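Local atomic coordinates of CCMAN5 (Cellulosimicrobium cellulans, PDB entry 2XSG), a protein that probably hydrolyses alpha-mannosidic linkages as a calcium-binding family GH92 glycosidase, and enables mannose-6-phosphate modification of yeast-produced lysosomal enzymes. Residues Q536-Q541 with L583-N588; Q541-A547 with I590-A594; W620-I624 with G636-T640; K494-A500 with V509-R515. One frame throughout, in Å; residues are numbered along the deposited sequence.

Contact 1 of 4, residues Q536-Q541 with L583-N588; sequences QGTLWQ and LHSNAN. With CA (calcium ion), chain C.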
# COMPACT_ATOMS: atom_id res chain seq x y z
N GLN A 536 -5.57 16.29 -5.60
CA GLN A 536 -6.46 15.30 -4.99
C GLN A 536 -7.02 15.73 -3.63
O GLN A 536 -7.23 14.88 -2.74
CB GLN A 536 -5.75 13.97 -4.84
CG GLN A 536 -5.69 13.07 -6.07
CD GLN A 536 -5.12 11.71 -5.69
OE1 GLN A 536 -3.90 11.54 -5.60
NE2 GLN A 536 -6.00 10.72 -5.42
N GLY A 537 -7.29 17.02 -3.47
CA GLY A 537 -7.95 17.50 -2.25
C GLY A 537 -8.34 18.96 -2.23
O GLY A 537 -8.18 19.68 -3.23
N THR A 538 -8.82 19.39 -1.06
CA THR A 538 -9.35 20.74 -0.87
C THR A 538 -8.47 21.47 0.13
O THR A 538 -7.68 20.83 0.86
CB THR A 538 -10.77 20.70 -0.26
OG1 THR A 538 -10.69 20.30 1.11
CG2 THR A 538 -11.70 19.75 -1.02
N LEU A 539 -8.62 22.78 0.20
CA LEU A 539 -7.89 23.58 1.20
C LEU A 539 -8.20 23.16 2.65
O LEU A 539 -7.28 23.04 3.45
CB LEU A 539 -8.10 25.08 0.97
CG LEU A 539 -7.42 25.60 -0.31
CD1 LEU A 539 -8.07 26.85 -0.82
CD2 LEU A 539 -5.92 25.79 -0.12
N TRP A 540 -9.47 22.90 2.98
CA TRP A 540 -9.82 22.38 4.31
C TRP A 540 -9.06 21.10 4.65
O TRP A 540 -8.68 20.89 5.81
CB TRP A 540 -11.30 22.11 4.43
CG TRP A 540 -12.14 23.29 4.82
CD1 TRP A 540 -12.86 24.08 3.99
CD2 TRP A 540 -12.36 23.78 6.15
NE1 TRP A 540 -13.51 25.05 4.72
CE2 TRP A 540 -13.22 24.88 6.04
CE3 TRP A 540 -11.89 23.40 7.41
CZ2 TRP A 540 -13.65 25.61 7.16
CZ3 TRP A 540 -12.33 24.12 8.53
CH2 TRP A 540 -13.19 25.22 8.38
N GLN A 541 -8.86 20.24 3.65
CA GLN A 541 -8.19 18.95 3.86
C GLN A 541 -6.67 19.13 3.97
O GLN A 541 -6.02 18.59 4.88
CB GLN A 541 -8.58 17.98 2.73
CG GLN A 541 -10.07 17.57 2.78
CD GLN A 541 -10.62 17.04 1.45
OE1 GLN A 541 -9.88 16.90 0.47
NE2 GLN A 541 -11.93 16.73 1.42
N LEU A 583 -16.52 18.00 5.42
CA LEU A 583 -15.38 18.62 4.71
C LEU A 583 -14.17 17.69 4.68
O LEU A 583 -13.27 17.84 3.84
CB LEU A 583 -14.99 19.96 5.34
CG LEU A 583 -16.13 20.98 5.45
CD1 LEU A 583 -15.61 22.32 5.92
CD2 LEU A 583 -16.90 21.12 4.13
N HIS A 584 -14.18 16.72 5.58
CA HIS A 584 -13.18 15.66 5.60
C HIS A 584 -13.43 14.67 4.46
O HIS A 584 -14.59 14.41 4.11
CB HIS A 584 -13.25 14.92 6.94
CG HIS A 584 -12.37 13.71 7.01
ND1 HIS A 584 -12.87 12.43 7.18
CD2 HIS A 584 -11.03 13.59 6.96
CE1 HIS A 584 -11.86 11.58 7.21
NE2 HIS A 584 -10.74 12.25 7.08
N SER A 585 -12.35 14.13 3.89
CA SER A 585 -12.49 13.03 2.93
C SER A 585 -11.98 11.73 3.53
O SER A 585 -10.87 11.69 4.09
CB SER A 585 -11.78 13.32 1.62
OG SER A 585 -11.97 12.24 0.70
N ASN A 586 -12.77 10.67 3.39
CA ASN A 586 -12.34 9.31 3.75
C ASN A 586 -11.67 8.53 2.60
O ASN A 586 -11.08 7.48 2.82
CB ASN A 586 -13.52 8.48 4.29
CG ASN A 586 -14.22 9.16 5.45
OD1 ASN A 586 -15.41 9.49 5.37
ND2 ASN A 586 -13.48 9.39 6.50
N ALA A 587 -11.76 9.07 1.39
CA ALA A 587 -11.44 8.31 0.18
C ALA A 587 -9.98 8.45 -0.24
O ALA A 587 -9.50 7.69 -1.08
CB ALA A 587 -12.38 8.71 -0.97
N ASN A 588 -9.30 9.43 0.35
CA ASN A 588 -7.89 9.72 0.05
C ASN A 588 -7.08 9.95 1.33
O ASN A 588 -7.64 10.14 2.42
CB ASN A 588 -7.79 10.96 -0.83
CG ASN A 588 -6.58 10.94 -1.71
OD1 ASN A 588 -6.06 9.88 -2.05
ND2 ASN A 588 -6.10 12.13 -2.09
CA CA C . -5.18 7.83 -2.84
O HOH W 1 -13.15 20.11 2.23
O HOH W 2 -7.08 6.55 -1.98

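Contact 2 of 4, residues Q541-A547 with I590-A594; sequences QYHWYDA and IDLQA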
# COMPACT_ATOMS: atom_id res chain seq x y z
N GLN A 541 -8.86 20.24 3.65
CA GLN A 541 -8.19 18.95 3.86
C GLN A 541 -6.67 19.13 3.97
O GLN A 541 -6.02 18.59 4.88
CB GLN A 541 -8.58 17.98 2.73
CG GLN A 541 -10.07 17.57 2.78
CD GLN A 541 -10.62 17.04 1.45
OE1 GLN A 541 -9.88 16.90 0.47
NE2 GLN A 541 -11.93 16.73 1.42
N TYR A 542 -6.10 19.92 3.06
CA TYR A 542 -4.69 20.29 3.12
C TYR A 542 -4.34 21.24 4.27
O TYR A 542 -3.18 21.32 4.66
CB TYR A 542 -4.25 20.91 1.80
CG TYR A 542 -3.79 19.93 0.77
CD1 TYR A 542 -4.69 19.30 -0.10
CD2 TYR A 542 -2.44 19.65 0.63
CE1 TYR A 542 -4.24 18.40 -1.07
CE2 TYR A 542 -1.99 18.75 -0.33
CZ TYR A 542 -2.89 18.14 -1.18
OH TYR A 542 -2.38 17.27 -2.11
N HIS A 543 -5.32 21.97 4.80
CA HIS A 543 -5.08 22.86 5.95
C HIS A 543 -4.24 22.22 7.08
O HIS A 543 -3.34 22.87 7.66
CB HIS A 543 -6.38 23.44 6.52
CG HIS A 543 -6.15 24.37 7.67
ND1 HIS A 543 -6.46 24.04 8.97
CD2 HIS A 543 -5.56 25.59 7.73
CE1 HIS A 543 -6.11 25.03 9.78
NE2 HIS A 543 -5.55 25.98 9.05
N TRP A 544 -4.55 20.95 7.38
CA TRP A 544 -3.99 20.20 8.51
C TRP A 544 -2.67 19.50 8.16
O TRP A 544 -2.15 18.74 8.98
CB TRP A 544 -5.02 19.17 9.03
CG TRP A 544 -6.40 19.74 9.21
CD1 TRP A 544 -7.47 19.60 8.36
CD2 TRP A 544 -6.86 20.56 10.30
NE1 TRP A 544 -8.57 20.28 8.87
CE2 TRP A 544 -8.22 20.89 10.04
CE3 TRP A 544 -6.25 21.06 11.46
CZ2 TRP A 544 -8.97 21.68 10.91
CZ3 TRP A 544 -7.00 21.86 12.32
CH2 TRP A 544 -8.35 22.17 12.03
N TYR A 545 -2.13 19.74 6.96
CA TYR A 545 -1.02 18.94 6.45
C TYR A 545 0.24 18.94 7.31
O TYR A 545 0.90 17.90 7.48
CB TYR A 545 -0.65 19.33 5.01
CG TYR A 545 0.14 18.27 4.28
CD1 TYR A 545 1.54 18.24 4.33
CD2 TYR A 545 -0.51 17.30 3.52
CE1 TYR A 545 2.27 17.26 3.64
CE2 TYR A 545 0.22 16.32 2.82
CZ TYR A 545 1.59 16.30 2.90
OH TYR A 545 2.29 15.33 2.21
N ASP A 546 0.56 20.11 7.87
CA ASP A 546 1.82 20.24 8.59
C ASP A 546 1.68 19.69 10.00
O ASP A 546 1.69 20.42 11.00
CB ASP A 546 2.35 21.68 8.48
CG ASP A 546 2.85 22.00 7.08
OD1 ASP A 546 3.19 21.03 6.35
OD2 ASP A 546 2.91 23.18 6.70
N ALA A 547 1.51 18.36 10.05
CA ALA A 547 1.11 17.66 11.25
C ALA A 547 2.19 17.57 12.33
O ALA A 547 1.94 17.07 13.43
CB ALA A 547 0.58 16.26 10.90
N ILE A 590 -4.90 12.44 2.03
CA ILE A 590 -4.52 13.82 2.31
C ILE A 590 -4.82 14.20 3.76
O ILE A 590 -3.95 14.69 4.48
CB ILE A 590 -5.22 14.82 1.35
CG1 ILE A 590 -4.77 14.61 -0.12
CG2 ILE A 590 -5.00 16.27 1.82
CD1 ILE A 590 -3.28 14.38 -0.33
N ASP A 591 -6.06 13.98 4.20
CA ASP A 591 -6.41 14.30 5.58
C ASP A 591 -6.75 13.07 6.42
O ASP A 591 -7.68 13.10 7.23
CB ASP A 591 -7.44 15.44 5.67
CG ASP A 591 -8.81 15.07 5.10
OD1 ASP A 591 -8.90 14.35 4.08
OD2 ASP A 591 -9.81 15.52 5.69
N LEU A 592 -5.96 12.00 6.24
CA LEU A 592 -6.12 10.75 6.99
C LEU A 592 -6.13 10.95 8.49
O LEU A 592 -6.83 10.24 9.23
CB LEU A 592 -4.99 9.76 6.69
CG LEU A 592 -5.03 8.69 5.60
CD1 LEU A 592 -3.67 7.97 5.55
CD2 LEU A 592 -6.17 7.70 5.82
N GLN A 593 -5.30 11.89 8.94
CA GLN A 593 -5.13 12.15 10.37
C GLN A 593 -6.26 12.98 10.95
O GLN A 593 -6.37 13.08 12.16
CB GLN A 593 -3.78 12.84 10.63
CG GLN A 593 -3.74 14.34 10.38
CD GLN A 593 -3.69 14.75 8.93
OE1 GLN A 593 -4.07 13.99 8.02
NE2 GLN A 593 -3.22 15.97 8.69
N ALA A 594 -7.09 13.58 10.10
CA ALA A 594 -8.07 14.58 10.58
C ALA A 594 -9.02 14.11 11.68
O ALA A 594 -9.32 14.88 12.58
CB ALA A 594 -8.85 15.20 9.43
O HOH W 3 -3.79 17.18 5.90

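Contact 3 of 4, residues W620-I624 with G636-T640; sequences WNRYI and GGEFT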
# COMPACT_ATOMS: atom_id res chain seq x y z
N TRP A 620 -21.29 9.84 6.49
CA TRP A 620 -21.50 10.73 5.35
C TRP A 620 -20.21 10.90 4.56
O TRP A 620 -19.15 11.19 5.12
CB TRP A 620 -21.99 12.10 5.81
CG TRP A 620 -23.45 12.10 6.11
CD1 TRP A 620 -24.04 12.28 7.33
CD2 TRP A 620 -24.51 11.89 5.17
NE1 TRP A 620 -25.41 12.22 7.20
CE2 TRP A 620 -25.72 11.97 5.89
CE3 TRP A 620 -24.56 11.67 3.78
CZ2 TRP A 620 -26.98 11.83 5.27
CZ3 TRP A 620 -25.80 11.52 3.17
CH2 TRP A 620 -27.00 11.60 3.92
N ASN A 621 -20.32 10.70 3.25
CA ASN A 621 -19.18 10.87 2.35
C ASN A 621 -19.49 11.85 1.25
O ASN A 621 -20.35 11.61 0.40
CB ASN A 621 -18.74 9.53 1.78
CG ASN A 621 -18.01 8.70 2.81
OD1 ASN A 621 -16.79 8.80 2.93
ND2 ASN A 621 -18.75 7.93 3.60
N ARG A 622 -18.80 12.99 1.30
CA ARG A 622 -18.93 14.05 0.31
C ARG A 622 -17.92 13.89 -0.83
O ARG A 622 -18.23 14.17 -2.00
CB ARG A 622 -18.80 15.44 0.96
CG ARG A 622 -18.78 16.59 -0.07
CD ARG A 622 -18.80 17.98 0.57
NE ARG A 622 -18.63 19.03 -0.45
CZ ARG A 622 -18.55 20.34 -0.21
NH1 ARG A 622 -18.67 20.83 1.01
NH2 ARG A 622 -18.37 21.17 -1.23
N TYR A 623 -16.72 13.44 -0.50
CA TYR A 623 -15.64 13.42 -1.48
C TYR A 623 -15.19 12.03 -1.96
O TYR A 623 -15.12 11.09 -1.18
CB TYR A 623 -14.43 14.19 -0.93
CG TYR A 623 -14.70 15.66 -0.63
CD1 TYR A 623 -15.03 16.07 0.66
CD2 TYR A 623 -14.58 16.63 -1.61
CE1 TYR A 623 -15.26 17.41 0.96
CE2 TYR A 623 -14.82 17.97 -1.33
CZ TYR A 623 -15.15 18.36 -0.04
OH TYR A 623 -15.38 19.68 0.26
N ILE A 624 -14.90 11.95 -3.26
CA ILE A 624 -14.19 10.80 -3.86
C ILE A 624 -12.72 11.21 -4.01
O ILE A 624 -12.35 12.30 -3.59
CB ILE A 624 -14.83 10.34 -5.22
CG1 ILE A 624 -15.11 11.53 -6.15
CG2 ILE A 624 -16.12 9.53 -4.95
CD1 ILE A 624 -15.54 11.14 -7.56
N GLY A 636 -16.78 16.80 -9.99
CA GLY A 636 -16.07 17.87 -9.29
C GLY A 636 -15.40 17.37 -8.03
O GLY A 636 -15.26 18.13 -7.07
N GLY A 637 -15.00 16.09 -8.02
CA GLY A 637 -14.37 15.44 -6.86
C GLY A 637 -15.33 15.01 -5.76
O GLY A 637 -14.90 14.61 -4.66
N GLU A 638 -16.63 15.05 -6.04
CA GLU A 638 -17.62 14.75 -5.01
C GLU A 638 -18.62 13.66 -5.42
O GLU A 638 -18.88 13.47 -6.61
CB GLU A 638 -18.35 16.03 -4.60
CG GLU A 638 -17.40 17.13 -4.15
CD GLU A 638 -18.09 18.36 -3.61
OE1 GLU A 638 -19.29 18.31 -3.32
OE2 GLU A 638 -17.40 19.40 -3.47
N PHE A 639 -19.13 12.95 -4.41
CA PHE A 639 -20.37 12.16 -4.53
C PHE A 639 -21.51 13.15 -4.74
O PHE A 639 -21.73 14.03 -3.91
CB PHE A 639 -20.68 11.39 -3.23
CG PHE A 639 -19.77 10.22 -2.93
CD1 PHE A 639 -20.06 8.95 -3.42
CD2 PHE A 639 -18.65 10.37 -2.10
CE1 PHE A 639 -19.23 7.85 -3.12
CE2 PHE A 639 -17.81 9.29 -1.78
CZ PHE A 639 -18.10 8.03 -2.30
N THR A 640 -22.26 13.01 -5.84
CA THR A 640 -23.39 13.91 -6.12
C THR A 640 -24.66 13.08 -6.29
O THR A 640 -24.90 12.53 -7.38
CB THR A 640 -23.17 14.72 -7.41
OG1 THR A 640 -22.97 13.81 -8.49
CG2 THR A 640 -21.94 15.65 -7.29

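Contact 4 of 4, residues K494-A500 with V509-R515; sequences KLTKPGA and VGLLTPR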
# COMPACT_ATOMS: atom_id res chain seq x y z
N LYS A 494 2.80 31.72 7.08
CA LYS A 494 2.61 32.59 5.92
C LYS A 494 1.38 32.29 5.07
O LYS A 494 0.93 33.16 4.32
CB LYS A 494 3.87 32.58 5.02
CG LYS A 494 5.17 32.99 5.71
CD LYS A 494 5.40 34.50 5.58
CE LYS A 494 6.84 34.88 5.93
NZ LYS A 494 7.06 35.04 7.39
N LEU A 495 0.84 31.07 5.15
CA LEU A 495 -0.33 30.72 4.32
C LEU A 495 -1.65 30.52 5.07
O LEU A 495 -2.67 30.26 4.44
CB LEU A 495 -0.03 29.51 3.42
CG LEU A 495 1.11 29.67 2.41
CD1 LEU A 495 1.26 28.41 1.58
CD2 LEU A 495 0.86 30.87 1.52
N THR A 496 -1.64 30.64 6.40
CA THR A 496 -2.90 30.52 7.15
C THR A 496 -3.54 31.89 7.19
O THR A 496 -3.14 32.75 7.96
CB THR A 496 -2.70 29.99 8.59
OG1 THR A 496 -1.93 28.79 8.58
CG2 THR A 496 -4.04 29.74 9.28
N LYS A 497 -4.54 32.10 6.33
CA LYS A 497 -5.21 33.40 6.22
C LYS A 497 -6.19 33.63 7.35
O LYS A 497 -7.16 32.87 7.48
CB LYS A 497 -5.94 33.50 4.89
CG LYS A 497 -6.72 34.80 4.74
CD LYS A 497 -7.61 34.76 3.53
CE LYS A 497 -8.28 36.12 3.34
NZ LYS A 497 -9.20 36.08 2.19
N PRO A 498 -5.97 34.68 8.16
CA PRO A 498 -6.91 34.93 9.27
C PRO A 498 -8.31 35.20 8.77
O PRO A 498 -8.48 35.81 7.72
CB PRO A 498 -6.35 36.20 9.92
CG PRO A 498 -4.90 36.20 9.56
CD PRO A 498 -4.86 35.64 8.16
N GLY A 499 -9.31 34.73 9.51
CA GLY A 499 -10.71 34.97 9.17
C GLY A 499 -11.15 34.41 7.82
O GLY A 499 -12.09 34.92 7.21
N ALA A 500 -10.46 33.36 7.35
CA ALA A 500 -10.83 32.68 6.10
C ALA A 500 -12.22 32.06 6.20
O ALA A 500 -12.94 32.00 5.23
CB ALA A 500 -9.81 31.63 5.71
N VAL A 509 -11.67 32.16 12.05
CA VAL A 509 -10.86 30.95 11.91
C VAL A 509 -9.96 31.06 10.70
O VAL A 509 -10.45 31.24 9.58
CB VAL A 509 -11.75 29.69 11.77
CG1 VAL A 509 -10.88 28.44 11.68
CG2 VAL A 509 -12.77 29.61 12.94
N GLY A 510 -8.65 30.94 10.92
CA GLY A 510 -7.68 30.98 9.84
C GLY A 510 -7.54 29.65 9.12
O GLY A 510 -7.58 28.59 9.75
N LEU A 511 -7.34 29.71 7.81
CA LEU A 511 -7.24 28.50 6.98
C LEU A 511 -6.21 28.67 5.88
O LEU A 511 -6.07 29.77 5.31
CB LEU A 511 -8.57 28.17 6.33
CG LEU A 511 -9.82 27.84 7.13
CD1 LEU A 511 -10.97 27.69 6.14
CD2 LEU A 511 -9.62 26.58 7.93
N LEU A 512 -5.53 27.58 5.56
CA LEU A 512 -4.66 27.51 4.40
C LEU A 512 -5.38 28.11 3.19
O LEU A 512 -6.50 27.69 2.86
CB LEU A 512 -4.27 26.06 4.12
CG LEU A 512 -3.35 25.80 2.92
CD1 LEU A 512 -1.91 26.34 3.17
CD2 LEU A 512 -3.30 24.32 2.61
N THR A 513 -4.73 29.08 2.56
CA THR A 513 -5.27 29.85 1.43
C THR A 513 -4.13 30.19 0.45
O THR A 513 -3.03 30.55 0.89
CB THR A 513 -5.93 31.16 1.94
OG1 THR A 513 -6.92 30.85 2.91
CG2 THR A 513 -6.61 31.94 0.83
N PRO A 514 -4.36 30.09 -0.88
CA PRO A 514 -3.30 30.48 -1.79
C PRO A 514 -2.98 31.99 -1.66
O PRO A 514 -3.88 32.81 -1.42
CB PRO A 514 -3.89 30.17 -3.17
CG PRO A 514 -5.37 30.30 -2.96
CD PRO A 514 -5.58 29.70 -1.61
N ARG A 515 -1.71 32.32 -1.82
CA ARG A 515 -1.25 33.69 -1.61
C ARG A 515 -0.38 34.09 -2.78
O ARG A 515 0.52 33.36 -3.19
CB ARG A 515 -0.46 33.78 -0.32
CG ARG A 515 -0.57 35.11 0.39
CD ARG A 515 0.41 35.19 1.56
NE ARG A 515 0.29 36.50 2.23
CZ ARG A 515 0.74 36.78 3.45
NH1 ARG A 515 1.36 35.85 4.18
NH2 ARG A 515 0.57 38.00 3.93

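Contact 1 of 4, residues Q536-Q541 with L583-N588
One carboxamide here faces a metal with its oxygen and a backbone with its nitrogen. N588 OD1 binds the calcium ion at 2.4 Å, while N588 ND2 donates to Q536 O at 3.0 Å (N-H...O angle 136°). E589 and D662 also supply metal ligands, and a water 2.5 Å from the calcium ion donates to A587 O at 2.8 Å. The Q536 side-chain NE2 donates to A625 O.

At the other end of the pair, Q541 works in two directions. Its OE1 accepts from T538 N (3.1 Å), and T538 OG1 accepts from Q541 N (3.1 Å); this reciprocal capping box opens helix 539-542, with T538 as N-cap. The same Q541 amide donates from NE2 to L583 O at 3.0 Å and 156°. A second water donates to L583 O (2.8 Å) and lies 2.7 Å from T538 OG1, so L583 O receives two donors.

Apolar packing completes the contact: L583 CD1 stands 3.5 Å from the centroid of the W540 five-membered ring, only 8° off its normal, a CH-pi contact over the face. In the other segment, S585 OG accepts from A587 N at 3.3 Å, an ST turn leading toward N588. With OD1 on calcium, ND2 is the atom left to donate, and it does so to Q536 O; one side chain thus joins the metal site to the backbone before helix 539-542.

Contact 2 of 4, residues Q541-A547 with I590-A594
Q541 begins this segment on helix 539-542, its CA 5.3 Å from that of D591. Its CG packs 3.6 Å from D591 OD2, and its carbonyl O accepts a hydrogen bond from a water at 2.8 Å. That water also donates to I590 O (2.9 Å) and accepts from Q593 NE2 (3.1 Å), tying both segments together.

Next, the Y542 ring receives I590 CG2 over its face, 3.8 Å from the centroid and 21° off the normal: a CH-pi contact. I590 CD1 approaches Y542 OH at 3.5 Å, although the hydroxyl's hydrogen bond is with Y535 O. Y542 also opens a type I turn, closed by Y545 N donating to Y542 O at 3.0 Å.

Inside this turn, W544 O lies 3.0 Å from Q593 NE2, and the W544 indole leans on M567 and M570 of helix 560-570. The Y545 ring comes near I590, with CD2 4.4 Å from I590 O. D546 is the centre of an inverse gamma turn, A547 N to Y545 O being 2.7 Å.

Opposite, D591 to A594 form a second type I turn (A594 N to D591 O, 3.0 Å). The I590 side chain lies about 7 Å from the calcium ion at nearest atoms. This is a water-bridged packing of a short helix and its type I turn against a second turn, in the GH92 catalytic domain, whose clan has an (alpha/alpha)6-barrel architecture.

Contact 3 of 4, residues W620-I624 with G636-T640
Two backbone hydrogen bonds frame the antiparallel pairing. F639 N donates to R622 O at 2.8 Å (141°), and I624 N donates to G637 O at 3.0 Å (151°). Between them Y623 and E638 form a non-hydrogen-bonded pair with CA atoms 4.3 Å apart.

The charged side chains meet in a two-pronged salt bridge: R622 NE donates to E638 OE1 and R622 NH2 to E638 OE2, each at 3.0 Å. All four chi angles of R622 are close to 180°, so an extended arm delivers the guanidinium edge to the carboxylate. K580 serves both partners, its NZ forming a salt bridge with E638 OE1 and its carbonyl accepting a weak hydrogen bond from R622 NH1. Y623 OH bonds to A527 O, and N621 ND2 to T619 OG1.

Apolar contacts lie along F639. I624 CG2 sits 3.7 Å from the ring centroid and 16° off its normal, a CH-pi contact, while N621 CB approaches F639 CE2 at 3.7 Å. G637, just before the strand, has a phi of 79°, a value that favours glycine.

Strand 618-623 is an outer strand of a three-stranded antiparallel sheet, and 638-646 is the middle one, with 634-635 beyond it. Past the corner at T640 the register shifts: N621 bonds with L643 of strand 638-646, while T640 bonds with P633, next to strand 634-635. The R622 and Y623 side chains rest on L583 and S585.

Contact 4 of 4, residues K494-A500 with V509-R515
The shortest polar link is R515 NH1 to K494 O, 2.7 Å, in which the guanidinium edge meets the carbonyl of K494, in helix 478-495. The same arginine donates from NE to G519 O and makes a cation-pi contact with W521. Next come three backbone bonds: T513 N to L495 O (3.0 Å), K497 N to L511 O (3.0 Å) and L511 N to K497 O (3.2 Å). The last two are reciprocal and define K497 and L511 as an antiparallel hydrogen-bonded pair; T496 and L512 form the adjoining non-hydrogen-bonded pair, CA atoms 4.4 Å apart. T513 OG1 also donates to L511 O at 2.8 Å.

CA-H...O contacts supplement these, L512 CA to L495 O at 3.4 Å and G510 CA to K497 O at 3.1 Å. Space is tight at G510: T496 CG2 is 3.5 Å from G510 C, and a side chain there would crowd that methyl group. K497 to A500 form a type II turn in which G499 has a phi of 61°, and which turns A500 back so that its CB packs on L511 CB at 3.7 Å. L495 CB meets L512 CD1, and L495 CD2 meets R515 CB, both at 3.7 Å.

The two-stranded hairpin comes after helix 478-495 in the chain. L512 lies against V459 of helix 455-474 and against L539 and Y542 of helix 539-542, while L511 touches W540 of that same short helix.

In the fold
Along the chain contact 4 comes first, contacts 1 and 2 follow with their segments alternating, and contact 3 closes the series. Contacts 1 and 2 share Q541 and helix 539-542, and their centres are about 8 Å apart. Contact 3 is about 9 Å from contact 1 between centres, where Y623 CD1 packs 3.3 Å from Q541 NE2. Contact 4 lies about 17 Å from contact 1 and about 15 Å from contact 2 between centres, yet touches both: L511 CD1 reaches W540 CZ2 at 3.5 Å, and L512 CD2 lies 3.6 Å from Y542 CB of contact 2. Contacts 3 and 4 do not touch. Helix 539-542 therefore links the peripheral hairpin to the loop carrying calcium ligand N588.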